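Local coordinates for protein prolyl oligopeptidase (Novosphingobium capsulatum, PDB 1YR2) that probably hydrolyses oligopeptides on the carboxyl side of proline, and far less readily alanine, as a serine protease of the prolyl oligopeptidase family, at residues A[422-434]-A[502-514]. Numbering follows the deposited sequence.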
loop_
_atom_site.group_PDB
_atom_site.type_symbol
_atom_site.label_atom_id
_atom_site.label_comp_id
_atom_site.label_asym_id
_atom_site.label_seq_id
_atom_site.Cartn_x
_atom_site.Cartn_y
_atom_site.Cartn_z
ATOM N N TYR A 422 1.152 -17.020 -12.584
ATOM C CA TYR A 422 1.717 -15.657 -12.547
ATOM C C TYR A 422 1.557 -15.116 -11.135
ATOM O O TYR A 422 0.575 -15.428 -10.462
ATOM C CB TYR A 422 0.991 -14.747 -13.537
ATOM C CG TYR A 422 1.047 -15.335 -14.920
ATOM C CD1 TYR A 422 2.140 -15.104 -15.747
ATOM C CD2 TYR A 422 0.088 -16.266 -15.333
ATOM C CE1 TYR A 422 2.245 -15.723 -17.020
ATOM C CE2 TYR A 422 0.175 -16.899 -16.562
ATOM C CZ TYR A 422 1.263 -16.636 -17.395
ATOM O OH TYR A 422 1.338 -17.277 -18.600
ATOM N N LEU A 423 2.515 -14.306 -10.706
ATOM C CA LEU A 423 2.551 -13.713 -9.370
ATOM C C LEU A 423 2.957 -12.252 -9.521
ATOM O O LEU A 423 3.919 -11.950 -10.232
ATOM C CB LEU A 423 3.589 -14.485 -8.523
ATOM C CG LEU A 423 3.866 -14.163 -7.076
ATOM C CD1 LEU A 423 2.589 -14.304 -6.298
ATOM C CD2 LEU A 423 4.795 -15.213 -6.497
ATOM N N SER A 424 2.258 -11.346 -8.849
ATOM C CA SER A 424 2.595 -9.939 -8.855
ATOM C C SER A 424 3.578 -9.631 -7.700
ATOM O O SER A 424 3.335 -10.009 -6.562
ATOM C CB SER A 424 1.315 -9.104 -8.758
ATOM O OG SER A 424 1.662 -7.731 -8.754
ATOM N N PHE A 425 4.678 -8.957 -8.006
ATOM C CA PHE A 425 5.768 -8.724 -7.041
ATOM C C PHE A 425 6.185 -7.256 -7.108
ATOM O O PHE A 425 6.366 -6.667 -8.218
ATOM C CB PHE A 425 6.935 -9.619 -7.365
ATOM C CG PHE A 425 8.128 -9.408 -6.500
ATOM C CD1 PHE A 425 8.181 -9.958 -5.252
ATOM C CD2 PHE A 425 9.186 -8.644 -6.936
ATOM C CE1 PHE A 425 9.302 -9.792 -4.455
ATOM C CE2 PHE A 425 10.313 -8.428 -6.118
ATOM C CZ PHE A 425 10.376 -9.011 -4.896
ATOM N N SER A 426 6.452 -6.658 -5.950
ATOM C CA SER A 426 7.009 -5.310 -5.930
ATOM C C SER A 426 7.972 -5.153 -4.761
ATOM O O SER A 426 7.965 -5.965 -3.797
ATOM C CB SER A 426 5.894 -4.288 -5.873
ATOM O OG SER A 426 5.445 -4.163 -4.537
ATOM N N SER A 427 8.837 -4.158 -4.829
ATOM C CA SER A 427 9.713 -3.876 -3.714
ATOM C C SER A 427 10.289 -2.481 -3.861
ATOM O O SER A 427 9.938 -1.790 -4.775
ATOM C CB SER A 427 10.856 -4.914 -3.617
ATOM O OG SER A 427 11.426 -4.877 -2.310
ATOM N N PHE A 428 11.180 -2.073 -2.957
ATOM C CA PHE A 428 11.701 -0.707 -2.979
ATOM C C PHE A 428 12.427 -0.389 -4.282
ATOM O O PHE A 428 12.473 0.767 -4.688
ATOM C CB PHE A 428 12.596 -0.444 -1.775
ATOM C CG PHE A 428 11.922 -0.660 -0.482
ATOM C CD1 PHE A 428 10.973 0.228 -0.037
ATOM C CD2 PHE A 428 12.181 -1.814 0.280
ATOM C CE1 PHE A 428 10.306 0.032 1.153
ATOM C CE2 PHE A 428 11.551 -1.998 1.527
ATOM C CZ PHE A 428 10.588 -1.078 1.942
ATOM N N THR A 429 12.951 -1.406 -4.975
ATOM C CA THR A 429 13.608 -1.164 -6.264
ATOM C C THR A 429 12.971 -1.923 -7.385
ATOM O O THR A 429 13.581 -2.111 -8.453
ATOM C CB THR A 429 15.076 -1.560 -6.193
ATOM O OG1 THR A 429 15.156 -2.917 -5.702
ATOM C CG2 THR A 429 15.774 -0.682 -5.142
ATOM N N GLN A 430 11.728 -2.309 -7.191
ATOM C CA GLN A 430 10.971 -3.051 -8.206
ATOM C C GLN A 430 9.545 -2.560 -8.264
ATOM O O GLN A 430 8.697 -2.950 -7.448
ATOM C CB GLN A 430 11.052 -4.543 -7.916
ATOM C CG GLN A 430 10.263 -5.446 -8.853
ATOM C CD GLN A 430 10.766 -5.343 -10.248
ATOM O OE1 GLN A 430 11.772 -5.963 -10.581
ATOM N NE2 GLN A 430 10.087 -4.550 -11.074
ATOM N N PRO A 431 9.219 -1.692 -9.217
ATOM C CA PRO A 431 7.816 -1.387 -9.447
ATOM C C PRO A 431 7.030 -2.664 -9.741
ATOM O O PRO A 431 7.587 -3.597 -10.323
ATOM C CB PRO A 431 7.853 -0.451 -10.664
ATOM C CG PRO A 431 9.263 0.048 -10.725
ATOM C CD PRO A 431 10.111 -1.033 -10.182
ATOM N N ALA A 432 5.752 -2.697 -9.359
ATOM C CA ALA A 432 4.950 -3.900 -9.410
ATOM C C ALA A 432 5.112 -4.511 -10.785
ATOM O O ALA A 432 4.967 -3.831 -11.797
ATOM C CB ALA A 432 3.530 -3.605 -9.182
ATOM N N THR A 433 5.397 -5.791 -10.782
ATOM C CA THR A 433 5.644 -6.518 -11.997
ATOM C C THR A 433 5.041 -7.892 -11.953
ATOM O O THR A 433 4.925 -8.523 -10.883
ATOM C CB THR A 433 7.188 -6.585 -12.242
ATOM O OG1 THR A 433 7.437 -7.170 -13.538
ATOM C CG2 THR A 433 7.910 -7.535 -11.253
ATOM N N VAL A 434 4.641 -8.388 -13.106
ATOM C CA VAL A 434 4.183 -9.762 -13.203
ATOM C C VAL A 434 5.360 -10.716 -13.441
ATOM O O VAL A 434 6.122 -10.545 -14.399
ATOM C CB VAL A 434 3.137 -9.882 -14.356
ATOM C CG1 VAL A 434 2.749 -11.353 -14.567
ATOM C CG2 VAL A 434 1.899 -8.988 -14.072
ATOM N N LEU A 502 4.562 -1.535 7.486
ATOM C CA LEU A 502 5.330 -0.993 6.386
ATOM C C LEU A 502 6.084 -2.100 5.648
ATOM O O LEU A 502 7.305 -2.219 5.740
ATOM C CB LEU A 502 6.267 0.090 6.856
ATOM C CG LEU A 502 5.601 1.379 7.301
ATOM C CD1 LEU A 502 6.723 2.377 7.595
ATOM C CD2 LEU A 502 4.659 1.927 6.244
ATOM N N THR A 503 5.340 -2.876 4.891
ATOM C CA THR A 503 5.907 -3.914 4.049
ATOM C C THR A 503 6.452 -3.281 2.779
ATOM O O THR A 503 6.097 -2.172 2.491
ATOM C CB THR A 503 4.845 -4.955 3.666
ATOM O OG1 THR A 503 3.675 -4.310 3.164
ATOM C CG2 THR A 503 4.340 -5.652 4.888
ATOM N N PRO A 504 7.352 -3.948 2.058
ATOM C CA PRO A 504 7.978 -3.295 0.906
ATOM C C PRO A 504 6.982 -2.813 -0.168
ATOM O O PRO A 504 6.009 -3.469 -0.464
ATOM C CB PRO A 504 8.901 -4.386 0.332
ATOM C CG PRO A 504 9.233 -5.258 1.520
ATOM C CD PRO A 504 7.910 -5.309 2.277
ATOM N N TRP A 505 7.297 -1.681 -0.769
ATOM C CA TRP A 505 6.568 -1.151 -1.905
ATOM C C TRP A 505 7.528 -0.291 -2.725
ATOM O O TRP A 505 8.593 0.075 -2.236
ATOM C CB TRP A 505 5.352 -0.348 -1.448
ATOM C CG TRP A 505 5.593 1.066 -1.020
ATOM C CD1 TRP A 505 5.351 2.186 -1.755
ATOM C CD2 TRP A 505 6.109 1.515 0.233
ATOM N NE1 TRP A 505 5.712 3.313 -1.042
ATOM C CE2 TRP A 505 6.183 2.916 0.184
ATOM C CE3 TRP A 505 6.554 0.864 1.388
ATOM C CZ2 TRP A 505 6.637 3.679 1.248
ATOM C CZ3 TRP A 505 7.000 1.631 2.469
ATOM C CH2 TRP A 505 7.040 3.030 2.380
ATOM N N PHE A 506 7.114 0.063 -3.918
ATOM C CA PHE A 506 7.944 0.894 -4.777
ATOM C C PHE A 506 7.539 2.341 -4.641
ATOM O O PHE A 506 6.403 2.698 -4.947
ATOM C CB PHE A 506 7.905 0.446 -6.272
ATOM C CG PHE A 506 8.744 1.330 -7.136
ATOM C CD1 PHE A 506 10.087 1.212 -7.110
ATOM C CD2 PHE A 506 8.171 2.350 -7.879
ATOM C CE1 PHE A 506 10.930 2.086 -7.841
ATOM C CE2 PHE A 506 8.975 3.223 -8.627
ATOM C CZ PHE A 506 10.362 3.085 -8.598
ATOM N N SER A 507 8.478 3.177 -4.198
ATOM C CA SER A 507 8.323 4.605 -4.088
ATOM C C SER A 507 9.294 5.262 -5.061
ATOM O O SER A 507 10.508 5.078 -4.922
ATOM C CB SER A 507 8.730 5.056 -2.663
ATOM O OG SER A 507 8.867 6.453 -2.589
ATOM N N ALA A 508 8.769 6.035 -5.986
ATOM C CA ALA A 508 9.601 6.789 -6.910
ATOM C C ALA A 508 10.496 7.804 -6.165
ATOM O O ALA A 508 11.647 8.024 -6.537
ATOM C CB ALA A 508 8.742 7.480 -7.948
ATOM N N GLY A 509 9.970 8.444 -5.123
ATOM C CA GLY A 509 10.778 9.316 -4.292
ATOM C C GLY A 509 11.951 8.624 -3.622
ATOM O O GLY A 509 13.086 9.069 -3.754
ATOM N N PHE A 510 11.718 7.485 -3.014
ATOM C CA PHE A 510 12.827 6.765 -2.352
ATOM C C PHE A 510 13.826 6.267 -3.384
ATOM O O PHE A 510 15.043 6.322 -3.149
ATOM C CB PHE A 510 12.370 5.649 -1.451
ATOM C CG PHE A 510 11.571 6.137 -0.245
ATOM C CD1 PHE A 510 11.812 7.404 0.320
ATOM C CD2 PHE A 510 10.589 5.357 0.283
ATOM C CE1 PHE A 510 11.019 7.878 1.395
ATOM C CE2 PHE A 510 9.826 5.804 1.384
ATOM C CZ PHE A 510 10.031 7.057 1.917
ATOM N N MET A 511 13.333 5.862 -4.535
ATOM C CA MET A 511 14.211 5.371 -5.608
ATOM C C MET A 511 15.142 6.452 -6.141
ATOM O O MET A 511 16.271 6.168 -6.567
ATOM C CB MET A 511 13.379 4.800 -6.733
ATOM C CG MET A 511 14.161 4.034 -7.792
ATOM S SD MET A 511 14.868 2.495 -7.081
ATOM C CE MET A 511 16.285 2.559 -7.939
ATOM N N THR A 512 14.656 7.683 -6.151
ATOM C CA THR A 512 15.452 8.828 -6.577
ATOM C C THR A 512 16.696 8.936 -5.676
ATOM O O THR A 512 17.812 9.175 -6.164
ATOM C CB THR A 512 14.595 10.138 -6.495
ATOM O OG1 THR A 512 13.481 10.053 -7.388
ATOM C CG2 THR A 512 15.405 11.409 -6.926
ATOM N N TRP A 513 16.497 8.831 -4.359
ATOM C CA TRP A 513 17.604 8.888 -3.418
ATOM C C TRP A 513 18.566 7.730 -3.641
ATOM O O TRP A 513 19.760 7.955 -3.759
ATOM C CB TRP A 513 17.103 8.846 -1.978
ATOM C CG TRP A 513 18.093 8.934 -0.910
ATOM C CD1 TRP A 513 18.658 7.914 -0.229
ATOM C CD2 TRP A 513 18.637 10.141 -0.343
ATOM N NE1 TRP A 513 19.522 8.398 0.718
ATOM C CE2 TRP A 513 19.526 9.762 0.674
ATOM C CE3 TRP A 513 18.434 11.494 -0.582
ATOM C CZ2 TRP A 513 20.198 10.680 1.469
ATOM C CZ3 TRP A 513 19.107 12.430 0.225
ATOM C CH2 TRP A 513 19.989 12.011 1.215
ATOM N N ILE A 514 18.051 6.513 -3.714
ATOM C CA ILE A 514 18.897 5.314 -3.877
ATOM C C ILE A 514 19.674 5.345 -5.195
ATOM O O ILE A 514 20.874 5.031 -5.231
ATOM C CB ILE A 514 18.035 4.068 -3.798
ATOM C CG1 ILE A 514 17.310 3.989 -2.420
ATOM C CG2 ILE A 514 18.885 2.818 -4.121
ATOM C CD1 ILE A 514 16.036 3.160 -2.450
HETATM O O HOH W 1 4.621 -1.259 -4.841
HETATM O O HOH W 2 11.234 2.851 -3.417
#
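F428, in the type I turn from S427 to Q430, lays its ring against the extended backbone of P504 and W505. Its CB already lies 4.1 Å from W505 O; chi1 of -58°, with CG anti to the carbonyl carbon, directs the ring along that carbonyl, where CD1 comes within 3.2 Å of W505 O. Farther out, CE1 is 3.9 Å from W505 CE3, and the F428 edge meets the indole face in an offset edge-to-face pair with planes at 62°. On the other branch CD2 and then CE2 approach P504 CB, CE2 to 3.8 Å, and the tip, CZ, ends 3.6 Å from P504 CA. The F506 ring lies beside the turn as well, with P431 CG 3.6 Å from the F506 ring centroid and only 2° off its normal, a CH-pi contact. With an alanine at F506, the P431 ring would probably lose this aromatic face and a gap would open beside the turn. No direct hydrogen bond crosses: one water joins S426 OG to F506 N, and a second donates to F428 O (2.7 Å) while accepting from S507 N. S507 OG accepts from F510 N, the N-cap bond of helix 508-514. A hairpin turn of a four-stranded beta-propeller blade thus packs against the alpha/beta-hydrolase domain, the two-domain architecture of prolyl oligopeptidases.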